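Side-chain contacts in 6-aminohexanoate-cyclic-dimer hydrolase (Arthrobacter sp., PDB 3A2Q), which hydrolyses the cyclic dimer of 6-aminohexanoate, a by-product of nylon-6 manufacture, to the linear dimer, opening one of its two amide bonds: residues K88-S93 with E325-L330; R375-G380 with V454-R459; V389-Q392 with G397-M400. The protein carries 1 engineered substitution. All coordinates share one frame; numbering follows the deposited sequence.

Interaction 1 of 3, residues K88-S93 with E325-L330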
loop_
_atom_site.group_PDB
_atom_site.type_symbol
_atom_site.label_atom_id
_atom_site.label_comp_id
_atom_site.label_asym_id
_atom_site.label_seq_id
_atom_site.Cartn_x
_atom_site.Cartn_y
_atom_site.Cartn_z
ATOM N N LYS A 88 -4.034 18.609 9.972
ATOM C CA LYS A 88 -4.501 19.981 9.796
ATOM C C LYS A 88 -3.443 20.971 10.277
ATOM O O LYS A 88 -3.001 21.836 9.521
ATOM C CB LYS A 88 -5.808 20.188 10.567
ATOM C CG LYS A 88 -6.452 21.552 10.374
ATOM C CD LYS A 88 -7.781 21.631 11.113
ATOM C CE LYS A 88 -8.439 22.994 10.948
ATOM N NZ LYS A 88 -7.619 24.085 11.542
ATOM N N GLY A 89 -3.030 20.824 11.532
ATOM C CA GLY A 89 -2.025 21.709 12.094
ATOM C C GLY A 89 -0.740 21.790 11.289
ATOM O O GLY A 89 -0.037 22.798 11.342
ATOM N N MET A 90 -0.422 20.733 10.545
ATOM C CA MET A 90 0.794 20.719 9.737
ATOM C C MET A 90 0.585 21.357 8.370
ATOM O O MET A 90 1.488 21.992 7.831
ATOM C CB MET A 90 1.306 19.288 9.550
ATOM C CG MET A 90 1.843 18.640 10.815
ATOM S SD MET A 90 3.231 19.548 11.530
ATOM C CE MET A 90 4.466 19.291 10.283
ATOM N N LYS A 91 -0.604 21.185 7.804
ATOM C CA LYS A 91 -0.892 21.755 6.496
ATOM C C LYS A 91 -0.823 23.280 6.556
ATOM O O LYS A 91 -0.289 23.932 5.657
ATOM C CB LYS A 91 -2.279 21.321 6.020
ATOM C CG LYS A 91 -2.626 21.847 4.641
ATOM C CD LYS A 91 -4.020 21.439 4.201
ATOM C CE LYS A 91 -4.296 21.970 2.803
ATOM N NZ LYS A 91 -5.661 21.642 2.329
ATOM N N GLU A 92 -1.363 23.840 7.630
ATOM C CA GLU A 92 -1.380 25.282 7.825
ATOM C C GLU A 92 0.020 25.851 8.045
ATOM O O GLU A 92 0.322 26.964 7.607
ATOM C CB GLU A 92 -2.275 25.621 9.017
ATOM C CG GLU A 92 -3.728 25.236 8.810
ATOM C CD GLU A 92 -4.546 25.323 10.082
ATOM O OE1 GLU A 92 -5.784 25.166 10.001
ATOM O OE2 GLU A 92 -3.954 25.541 11.164
ATOM N N SER A 93 0.873 25.078 8.711
ATOM C CA SER A 93 2.238 25.508 9.005
ATOM C C SER A 93 3.078 25.710 7.750
ATOM O O SER A 93 4.084 26.422 7.780
ATOM C CB SER A 93 2.936 24.482 9.898
ATOM O OG SER A 93 3.354 23.360 9.139
ATOM N N GLU A 325 3.811 14.146 18.366
ATOM C CA GLU A 325 4.905 14.834 19.032
ATOM C C GLU A 325 6.023 15.154 18.041
ATOM O O GLU A 325 6.555 16.260 18.029
ATOM C CB GLU A 325 5.430 13.964 20.182
ATOM C CG GLU A 325 6.803 14.350 20.702
ATOM C CD GLU A 325 7.155 13.615 21.979
ATOM O OE1 GLU A 325 6.840 12.408 22.078
ATOM O OE2 GLU A 325 7.751 14.243 22.882
ATOM N N ARG A 326 6.371 14.187 17.202
ATOM C CA ARG A 326 7.431 14.380 16.217
ATOM C C ARG A 326 7.105 15.490 15.224
ATOM O O ARG A 326 7.973 16.283 14.851
ATOM C CB ARG A 326 7.693 13.078 15.452
ATOM C CG ARG A 326 8.928 13.140 14.563
ATOM C CD ARG A 326 9.136 11.860 13.754
ATOM N NE ARG A 326 8.155 11.713 12.685
ATOM C CZ ARG A 326 8.159 12.397 11.550
ATOM N NH1 ARG A 326 9.099 13.291 11.306
ATOM N NH2 ARG A 326 7.212 12.176 10.656
ATOM N N ASN A 327 5.856 15.533 14.777
ATOM C CA ASN A 327 5.448 16.559 13.831
ATOM C C ASN A 327 5.446 17.929 14.505
ATOM O O ASN A 327 5.781 18.933 13.886
ATOM C CB ASN A 327 4.077 16.217 13.238
ATOM C CG ASN A 327 4.187 15.329 12.012
ATOM O OD1 ASN A 327 4.504 15.800 10.920
ATOM N ND2 ASN A 327 3.945 14.035 12.191
ATOM N N GLY A 328 5.089 17.956 15.784
ATOM C CA GLY A 328 5.087 19.209 16.513
ATOM C C GLY A 328 6.486 19.796 16.513
ATOM O O GLY A 328 6.671 20.993 16.283
ATOM N N GLU A 329 7.480 18.948 16.764
ATOM C CA GLU A 329 8.868 19.394 16.787
ATOM C C GLU A 329 9.310 19.936 15.437
ATOM O O GLU A 329 10.111 20.867 15.371
ATOM C CB GLU A 329 9.796 18.251 17.195
ATOM C CG GLU A 329 9.592 17.752 18.610
ATOM C CD GLU A 329 10.624 16.714 19.001
ATOM O OE1 GLU A 329 11.829 17.044 18.982
ATOM O OE2 GLU A 329 10.236 15.568 19.320
ATOM N N LEU A 330 8.790 19.355 14.363
ATOM C CA LEU A 330 9.145 19.792 13.017
ATOM C C LEU A 330 8.815 21.259 12.770
ATOM O O LEU A 330 9.536 21.949 12.052
ATOM C CB LEU A 330 8.429 18.941 11.969
ATOM C CG LEU A 330 8.870 17.485 11.835
ATOM C CD1 LEU A 330 8.043 16.809 10.757
ATOM C CD2 LEU A 330 10.346 17.427 11.481
#
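Met90 meets Asn327 and Leu330 where the short helix 88-93 lies against the C-terminal end of the long helix 308-331, a helix-helix contact at the periphery of the amidase alpha/beta fold. The CA atoms of Met90 and Asn327 come within 7.5 Å, and only one side chain of helix 88-93 takes part.

Van der Waals contact carries the pairing. CG of Met90 lies beside its own backbone N (chi1 -69°), and two further bends, at chi2 and chi3, fold the thioether across the Asn327 side chain at about a right angle. The sulfur SD of Met90 rests 3.8 Å from CB of Asn327. Farther along helix 308-331, the terminal methyl CE of Met90 reaches CB of Leu330 at 4.3 Å, the sole apolar side-chain pair between the segments. Tyr95 touches both Met90 and Leu330, and Ile331 also packs on Met90, so the methionine is buried from more than one direction.

Polar atoms of the two helices meet without a hydrogen bond between them. SD of Met90 approaches the backbone O of Asn327 to 3.5 Å, while the amide ND2 of Asn327 instead donates to the carbonyl of Glu323, one turn earlier in the same helix. That bond helps fix the amide rotation.

Within helix 88-93, OG of Ser93 donates to O of Met90 at 2.7 Å, and NZ of Lys88 forms a salt bridge with OE1 of Glu92; neither bond spans the two helices. Across the contact, the amide oxygen OD1 of Asn327 faces CE of Met90 at 3.5 Å.

Interaction 2 of 3, residues R375-G380 with V454-R459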
loop_
_atom_site.group_PDB
_atom_site.type_symbol
_atom_site.label_atom_id
_atom_site.label_comp_id
_atom_site.label_asym_id
_atom_site.label_seq_id
_atom_site.Cartn_x
_atom_site.Cartn_y
_atom_site.Cartn_z
ATOM N N ARG A 375 4.687 -20.815 10.415
ATOM C CA ARG A 375 4.827 -22.261 10.533
ATOM C C ARG A 375 4.056 -23.034 9.467
ATOM O O ARG A 375 4.371 -24.191 9.198
ATOM C CB ARG A 375 4.394 -22.726 11.923
ATOM C CG ARG A 375 5.517 -22.703 12.950
ATOM C CD ARG A 375 5.102 -23.401 14.236
ATOM N NE ARG A 375 4.655 -22.470 15.267
ATOM C CZ ARG A 375 5.466 -21.659 15.941
ATOM N NH1 ARG A 375 6.770 -21.662 15.696
ATOM N NH2 ARG A 375 4.974 -20.848 16.865
ATOM N N TRP A 376 3.053 -22.401 8.862
ATOM C CA TRP A 376 2.256 -23.042 7.812
ATOM C C TRP A 376 3.126 -23.252 6.573
ATOM O O TRP A 376 3.033 -24.286 5.902
ATOM C CB TRP A 376 1.051 -22.165 7.448
ATOM C CG TRP A 376 0.056 -22.811 6.515
ATOM C CD1 TRP A 376 -0.777 -23.859 6.797
ATOM C CD2 TRP A 376 -0.234 -22.419 5.167
ATOM N NE1 TRP A 376 -1.574 -24.139 5.709
ATOM C CE2 TRP A 376 -1.260 -23.271 4.696
ATOM C CE3 TRP A 376 0.271 -21.431 4.313
ATOM C CZ2 TRP A 376 -1.789 -23.164 3.407
ATOM C CZ3 TRP A 376 -0.257 -21.323 3.030
ATOM C CH2 TRP A 376 -1.278 -22.186 2.590
ATOM N N TRP A 377 3.972 -22.267 6.275
ATOM C CA TRP A 377 4.867 -22.342 5.123
ATOM C C TRP A 377 6.000 -23.309 5.452
ATOM O O TRP A 377 6.490 -24.038 4.590
ATOM C CB TRP A 377 5.425 -20.954 4.800
ATOM C CG TRP A 377 4.475 -20.103 3.995
ATOM C CD1 TRP A 377 4.494 -19.915 2.643
ATOM C CD2 TRP A 377 3.345 -19.364 4.488
ATOM N NE1 TRP A 377 3.446 -19.107 2.260
ATOM C CE2 TRP A 377 2.725 -18.755 3.373
ATOM C CE3 TRP A 377 2.796 -19.160 5.764
ATOM C CZ2 TRP A 377 1.582 -17.955 3.493
ATOM C CZ3 TRP A 377 1.658 -18.365 5.886
ATOM C CH2 TRP A 377 1.063 -17.772 4.754
ATOM N N GLU A 378 6.408 -23.297 6.716
ATOM C CA GLU A 378 7.459 -24.172 7.220
ATOM C C GLU A 378 7.056 -25.628 6.985
ATOM O O GLU A 378 7.886 -26.471 6.639
ATOM C CB GLU A 378 7.633 -23.940 8.725
ATOM C CG GLU A 378 8.701 -24.787 9.386
ATOM C CD GLU A 378 10.074 -24.169 9.261
ATOM O OE1 GLU A 378 10.460 -23.820 8.125
ATOM O OE2 GLU A 378 10.762 -24.036 10.297
ATOM N N ALA A 379 5.770 -25.907 7.178
ATOM C CA ALA A 379 5.229 -27.253 7.020
ATOM C C ALA A 379 5.133 -27.739 5.575
ATOM O O ALA A 379 4.675 -28.856 5.327
ATOM C CB ALA A 379 3.864 -27.340 7.687
ATOM N N GLY A 380 5.544 -26.913 4.619
ATOM C CA GLY A 380 5.497 -27.350 3.234
ATOM C C GLY A 380 4.677 -26.538 2.249
ATOM O O GLY A 380 4.823 -26.706 1.037
ATOM N N VAL A 454 0.118 -14.715 -0.892
ATOM C CA VAL A 454 1.137 -14.562 0.144
ATOM C C VAL A 454 2.174 -15.683 0.041
ATOM O O VAL A 454 1.812 -16.856 0.027
ATOM C CB VAL A 454 0.513 -14.644 1.555
ATOM C CG1 VAL A 454 1.565 -14.302 2.607
ATOM C CG2 VAL A 454 -0.696 -13.709 1.656
ATOM N N ALA A 455 3.449 -15.314 -0.010
ATOM C CA ALA A 455 4.533 -16.291 -0.094
ATOM C C ALA A 455 5.338 -16.296 1.203
ATOM O O ALA A 455 5.116 -15.466 2.085
ATOM C CB ALA A 455 5.440 -15.966 -1.275
ATOM N N ALA A 456 6.273 -17.234 1.324
ATOM C CA ALA A 456 7.093 -17.318 2.526
ATOM C C ALA A 456 7.978 -16.079 2.665
ATOM O O ALA A 456 8.267 -15.397 1.684
ATOM C CB ALA A 456 7.955 -18.583 2.487
ATOM N N TYR A 457 8.393 -15.794 3.896
ATOM C CA TYR A 457 9.258 -14.649 4.202
ATOM C C TYR A 457 10.413 -14.559 3.199
ATOM O O TYR A 457 11.172 -15.519 3.029
ATOM C CB TYR A 457 9.835 -14.811 5.610
ATOM C CG TYR A 457 10.394 -13.548 6.232
ATOM C CD1 TYR A 457 9.571 -12.680 6.949
ATOM C CD2 TYR A 457 11.745 -13.227 6.115
ATOM C CE1 TYR A 457 10.084 -11.522 7.537
ATOM C CE2 TYR A 457 12.268 -12.073 6.694
ATOM C CZ TYR A 457 11.431 -11.225 7.403
ATOM O OH TYR A 457 11.940 -10.075 7.965
ATOM N N GLY A 458 10.530 -13.413 2.537
ATOM C CA GLY A 458 11.600 -13.197 1.579
ATOM C C GLY A 458 11.457 -13.791 0.187
ATOM O O GLY A 458 12.344 -13.609 -0.647
ATOM N N ARG A 459 10.352 -14.468 -0.091
ATOM C CA ARG A 459 10.178 -15.092 -1.400
ATOM C C ARG A 459 9.379 -14.316 -2.453
ATOM O O ARG A 459 8.472 -14.869 -3.085
ATOM C CB ARG A 459 9.571 -16.487 -1.238
ATOM C CG ARG A 459 10.394 -17.446 -0.390
ATOM C CD ARG A 459 11.841 -17.485 -0.852
ATOM N NE ARG A 459 11.987 -17.872 -2.252
ATOM C CZ ARG A 459 11.935 -19.123 -2.698
ATOM N NH1 ARG A 459 11.733 -20.128 -1.857
ATOM N NH2 ARG A 459 12.103 -19.371 -3.990
#
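Trp377, in the last turn of helix 356-378, lays its indole against the end of strand 448-455, at Val454 and Ala455, and against the following Ala456, a helix-on-sheet contact of the amidase alpha/beta fold. Strand 383-387, which follows this helix in the chain, pairs antiparallel with 448-455, and Leu384 both bonds to the backbone of Val454 and touches the indole.

The tight part surrounds that ring. CG of Trp377 sits beside the backbone N (chi1 -81°), which aims the indole at the strand. One face is met by CA of Ala456 and, offset toward the rim, by O of Ala455, 3.9 Å above the plane; CD1 of Trp377 lies 3.7 Å from CB of Ala456. The opposite face receives the edge of the Trp376 ring, whose CE3 stands 3.5 Å above the Trp377 plane. At the six-membered end, CZ2 of Trp377 touches CG1 of Val454 at 3.8 Å, and Phe428 of helix 427-431 packs on both residues. The indole NE1 gives a weak hydrogen bond to the carbonyl of Asp382, outside the two segments. A leucine in place of Trp377 would probably leave a gap over Val454 and Ala456 and leave that carbonyl without its indole donor.

The other side is loose. Arg375, Glu378 and Ala379 are exposed and make no contact with the strand segment. Glycines shape the backbone beyond the contact in both segments: Gly380, at a phi of 121°, ends the helix in a Schellman motif, and Gly458 takes the third position of a type II turn closed by N of Arg459 donating to O of Ala456 at 2.9 Å.

Interaction 3 of 3, residues V389-Q392 with G397-M400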
loop_
_atom_site.group_PDB
_atom_site.type_symbol
_atom_site.label_atom_id
_atom_site.label_comp_id
_atom_site.label_asym_id
_atom_site.label_seq_id
_atom_site.Cartn_x
_atom_site.Cartn_y
_atom_site.Cartn_z
ATOM N N VAL A 389 -9.611 -7.975 0.272
ATOM C CA VAL A 389 -10.543 -7.376 1.232
ATOM C C VAL A 389 -11.720 -8.330 1.427
ATOM O O VAL A 389 -11.940 -9.225 0.605
ATOM C CB VAL A 389 -11.039 -5.984 0.773
ATOM C CG1 VAL A 389 -9.852 -5.048 0.621
ATOM C CG2 VAL A 389 -11.814 -6.094 -0.531
ATOM N N THR A 390 -12.484 -8.145 2.501
ATOM C CA THR A 390 -13.585 -9.063 2.797
ATOM C C THR A 390 -15.000 -8.542 2.593
ATOM O O THR A 390 -15.968 -9.251 2.885
ATOM C CB THR A 390 -13.493 -9.566 4.243
ATOM O OG1 THR A 390 -13.931 -8.531 5.136
ATOM C CG2 THR A 390 -12.057 -9.936 4.585
ATOM N N ARG A 391 -15.121 -7.319 2.088
ATOM C CA ARG A 391 -16.423 -6.700 1.865
ATOM C C ARG A 391 -16.457 -5.871 0.594
ATOM O O ARG A 391 -15.425 -5.604 -0.023
ATOM C CB ARG A 391 -16.755 -5.775 3.032
ATOM C CG ARG A 391 -15.690 -4.703 3.247
ATOM C CD ARG A 391 -16.200 -3.551 4.098
ATOM N NE ARG A 391 -17.277 -2.825 3.429
ATOM C CZ ARG A 391 -17.994 -1.865 4.005
ATOM N NH1 ARG A 391 -17.746 -1.514 5.261
ATOM N NH2 ARG A 391 -18.959 -1.257 3.326
ATOM N N GLN A 392 -17.661 -5.451 0.218
ATOM C CA GLN A 392 -17.853 -4.605 -0.948
ATOM C C GLN A 392 -17.240 -3.259 -0.572
ATOM O O GLN A 392 -17.093 -2.952 0.608
ATOM C CB GLN A 392 -19.349 -4.441 -1.232
ATOM C CG GLN A 392 -20.058 -5.725 -1.675
ATOM C CD GLN A 392 -19.768 -6.080 -3.126
ATOM O OE1 GLN A 392 -19.861 -5.230 -4.011
ATOM N NE2 GLN A 392 -19.430 -7.340 -3.377
ATOM N N GLY A 397 -17.604 8.565 3.079
ATOM C CA GLY A 397 -18.274 8.971 4.302
ATOM C C GLY A 397 -18.642 7.837 5.242
ATOM O O GLY A 397 -18.731 8.026 6.456
ATOM N N GLU A 398 -18.836 6.647 4.686
ATOM C CA GLU A 398 -19.220 5.485 5.474
ATOM C C GLU A 398 -18.269 5.111 6.619
ATOM O O GLU A 398 -18.717 4.820 7.726
ATOM C CB GLU A 398 -19.401 4.285 4.543
ATOM C CG GLU A 398 -20.090 3.097 5.175
ATOM C CD GLU A 398 -20.175 1.916 4.228
ATOM O OE1 GLU A 398 -20.495 2.128 3.038
ATOM O OE2 GLU A 398 -19.933 0.776 4.674
ATOM N N LEU A 399 -16.963 5.126 6.368
ATOM C CA LEU A 399 -16.007 4.740 7.405
ATOM C C LEU A 399 -15.532 5.845 8.355
ATOM O O LEU A 399 -14.863 5.560 9.353
ATOM C CB LEU A 399 -14.797 4.042 6.767
ATOM C CG LEU A 399 -15.097 2.751 5.987
ATOM C CD1 LEU A 399 -13.787 2.023 5.663
ATOM C CD2 LEU A 399 -15.998 1.844 6.808
ATOM N N MET A 400 -15.869 7.096 8.059
ATOM C CA MET A 400 -15.470 8.202 8.928
ATOM C C MET A 400 -16.522 8.379 10.019
ATOM O O MET A 400 -17.675 8.705 9.741
ATOM C CB MET A 400 -15.316 9.494 8.125
ATOM C CG MET A 400 -14.160 9.472 7.132
ATOM S SD MET A 400 -12.557 9.129 7.905
ATOM C CE MET A 400 -12.098 10.767 8.503
HETATM O O HOH W 1 -19.590 0.165 7.023
#
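Arg391 reaches Glu398 by two differently shaped chains: CG of the arginine lies between its backbone N and carbonyl carbon (chi1 57°), with a later bend at chi3, whereas Glu398 is extended beyond its CG and comes from the opposite direction. The resulting salt bridge ties together two parts of the long loop that joins strand 383-387 to helix 416-422 in the amidase fold.

OE2 of Glu398 accepts both guanidinium bonds. NH2 of Arg391 donates to it at 2.6 Å, nearly straight at 162°, on the syn side of the carboxylate and close to the guanidinium plane. The two flat groups are nonetheless turned 38° apart. NH1 of Arg391 adds a weak bond to the same OE2 at 3.2 Å. OE1 of Glu398 accepts from N of Glu395.

The guanidinium is held on other sides as well: NE donates to O of Gln392 at 2.8 Å, and NH1 to O of Gly417, anchoring the loop on helix 416-422. CD2 of Leu399, whose side chain is about 10 Å from bound 6-aminohexanoic acid, lies 4.1 Å from NH1 of Arg391. A water bridges the ion pair, accepting from NH1 of Arg391 at 3.1 Å and donating to OE2 of Glu398.

In the fold
Interactions 1 and 2 are buried and lie on opposite sides of the chain's centre, their own centres 41 Å apart, whereas interaction 3 is only partly buried and sits closest to that centre, at about 16 Å. Chemistry follows place. Helix against helix in interaction 1, and helix against strand in interaction 2, meet through van der Waals contact, with no hydrogen bond between the segments; the loop contact of interaction 3 relies on an ion pair and water. No element is common to all three, yet strand 383-387 links two: it pairs with the strand of interaction 2 and runs into the loop of interaction 3, which falls between the segments of interaction 2 in sequence.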